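SusD superfamily protein (Bacteroides vulgatus ATCC 8482, PDB 3JQ0) probably binds glycans at the bacterial outer membrane as a member of the SusD family of nutrient-binding proteins. Local coordinates at residues A[222-227]-A[386-391]. Numbering follows the deposited sequence.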
loop_
_atom_site.group_PDB
_atom_site.type_symbol
_atom_site.label_atom_id
_atom_site.label_comp_id
_atom_site.label_asym_id
_atom_site.label_seq_id
_atom_site.Cartn_x
_atom_site.Cartn_y
_atom_site.Cartn_z
ATOM N N VAL A 222 6.262 15.085 10.740
ATOM C CA VAL A 222 6.512 14.162 9.645
ATOM C C VAL A 222 7.530 14.776 8.685
ATOM O O VAL A 222 7.590 15.998 8.502
ATOM C CB VAL A 222 5.226 13.747 8.894
ATOM C CG1 VAL A 222 4.369 12.862 9.855
ATOM C CG2 VAL A 222 4.486 14.923 8.351
ATOM N N GLY A 223 8.301 13.915 8.039
ATOM C CA GLY A 223 9.209 14.345 7.013
ATOM C C GLY A 223 9.864 13.113 6.414
ATOM O O GLY A 223 9.676 11.978 6.895
ATOM N N LEU A 224 10.627 13.335 5.365
ATOM C CA LEU A 224 11.308 12.200 4.722
ATOM C C LEU A 224 12.505 11.715 5.565
ATOM O O LEU A 224 13.272 12.526 6.102
ATOM C CB LEU A 224 11.840 12.579 3.351
ATOM C CG LEU A 224 10.838 12.965 2.273
ATOM C CD1 LEU A 224 11.520 13.370 0.972
ATOM C CD2 LEU A 224 9.830 11.818 2.037
ATOM N N VAL A 225 12.652 10.415 5.658
ATOM C CA VAL A 225 13.897 9.802 6.155
ATOM C C VAL A 225 14.925 9.949 5.027
ATOM O O VAL A 225 14.785 9.365 3.941
ATOM C CB VAL A 225 13.674 8.332 6.511
ATOM C CG1 VAL A 225 15.021 7.612 6.715
ATOM C CG2 VAL A 225 12.828 8.156 7.756
ATOM N N THR A 226 15.961 10.752 5.227
ATOM C CA THR A 226 16.926 11.040 4.164
ATOM C C THR A 226 18.151 10.177 4.176
ATOM O O THR A 226 18.816 10.065 3.179
ATOM C CB THR A 226 17.295 12.518 4.173
ATOM O OG1 THR A 226 17.837 12.788 5.447
ATOM C CG2 THR A 226 16.089 13.372 3.837
ATOM N N SER A 227 18.466 9.541 5.294
ATOM C CA SER A 227 19.691 8.762 5.353
ATOM C C SER A 227 19.767 7.748 4.218
ATOM O O SER A 227 20.755 7.682 3.497
ATOM C CB SER A 227 19.830 8.073 6.708
ATOM O OG SER A 227 18.718 7.225 7.002
ATOM N N ILE A 386 7.924 16.125 -6.465
ATOM C CA ILE A 386 8.555 15.036 -7.194
ATOM C C ILE A 386 10.052 15.005 -6.888
ATOM O O ILE A 386 10.627 13.960 -6.617
ATOM C CB ILE A 386 8.286 15.100 -8.721
ATOM C CG1 ILE A 386 6.781 15.028 -9.004
ATOM C CG2 ILE A 386 9.075 14.042 -9.448
ATOM C CD1 ILE A 386 6.395 15.301 -10.450
ATOM N N ASN A 387 10.698 16.170 -6.975
ATOM C CA ASN A 387 12.142 16.219 -6.766
ATOM C C ASN A 387 12.548 16.018 -5.319
ATOM O O ASN A 387 13.667 15.552 -5.102
ATOM C CB ASN A 387 12.755 17.482 -7.384
ATOM C CG ASN A 387 12.896 17.344 -8.862
ATOM O OD1 ASN A 387 13.017 16.251 -9.387
ATOM N ND2 ASN A 387 12.897 18.475 -9.595
ATOM N N ALA A 388 11.690 16.300 -4.331
ATOM C CA ALA A 388 12.043 15.977 -2.936
ATOM C C ALA A 388 12.173 14.444 -2.825
ATOM O O ALA A 388 13.098 13.942 -2.193
ATOM C CB ALA A 388 10.964 16.513 -1.982
ATOM N N VAL A 389 11.232 13.711 -3.395
ATOM C CA VAL A 389 11.237 12.266 -3.382
ATOM C C VAL A 389 12.437 11.717 -4.173
ATOM O O VAL A 389 13.159 10.797 -3.724
ATOM C CB VAL A 389 9.908 11.676 -3.804
ATOM C CG1 VAL A 389 9.980 10.152 -3.880
ATOM C CG2 VAL A 389 8.814 12.110 -2.861
ATOM N N ARG A 390 12.687 12.257 -5.367
ATOM C CA ARG A 390 13.839 11.820 -6.150
ATOM C C ARG A 390 15.165 12.103 -5.475
ATOM O O ARG A 390 16.059 11.265 -5.474
ATOM C CB ARG A 390 13.826 12.432 -7.560
ATOM C CG ARG A 390 12.684 11.976 -8.424
ATOM C CD ARG A 390 12.746 12.498 -9.836
ATOM N NE ARG A 390 11.661 11.944 -10.626
ATOM C CZ ARG A 390 11.501 12.140 -11.920
ATOM N NH1 ARG A 390 12.378 12.874 -12.597
ATOM N NH2 ARG A 390 10.439 11.699 -12.544
ATOM N N GLU A 391 15.295 13.293 -4.879
ATOM C CA GLU A 391 16.553 13.635 -4.233
ATOM C C GLU A 391 16.856 12.624 -3.126
ATOM O O GLU A 391 17.996 12.216 -2.915
ATOM C CB GLU A 391 16.515 15.064 -3.692
ATOM C CG GLU A 391 17.799 15.441 -3.001
ATOM C CD GLU A 391 17.908 16.926 -2.616
ATOM O OE1 GLU A 391 17.086 17.730 -3.081
ATOM O OE2 GLU A 391 18.856 17.293 -1.889
#
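Leu224 reaches across from the loop that joins helix 204-217 to helix 229-233 and sets one methyl group against the flank of helix 383-394 at Ala388 and Val389. Before it, Val222 packs on Phe173 and Tyr364, and the backbone of Gly223 is hydrogen-bonded to that of Lys241. At Leu224 the side chain turns toward the helix. With CG anti to the carbonyl carbon (chi1 -64°) and CD1 continuing the extended chain (chi2 178°), CD1 becomes the leading atom. Leu224 CD1 lies 3.6 Å from Ala388 O and 4.3 Å from Ala388 CB, so the methyl meets both the backbone and the side chain of Ala388. Val389 is touched more loosely, its backbone N standing 4.4 Å from Leu224 CD1. Tyr364 and Ala365 of helix 364-377 also touch the leucine, while Ala388 packs on Leu368, which places the contact beside that helix. Beyond Leu224, the backbone of Val225 hydrogen-bonds through its N to Glu242 and through its O to Arg392, the latter a polar link from this loop to helix 383-394. About 90 Å² is buried between the two segments, and the chemistry is van der Waals contact of one methyl with the polar backbone and the CB of Ala388, without a hydrogen bond or charge pair, which implies a weakly directional touch next to the Val225-Arg392 bond.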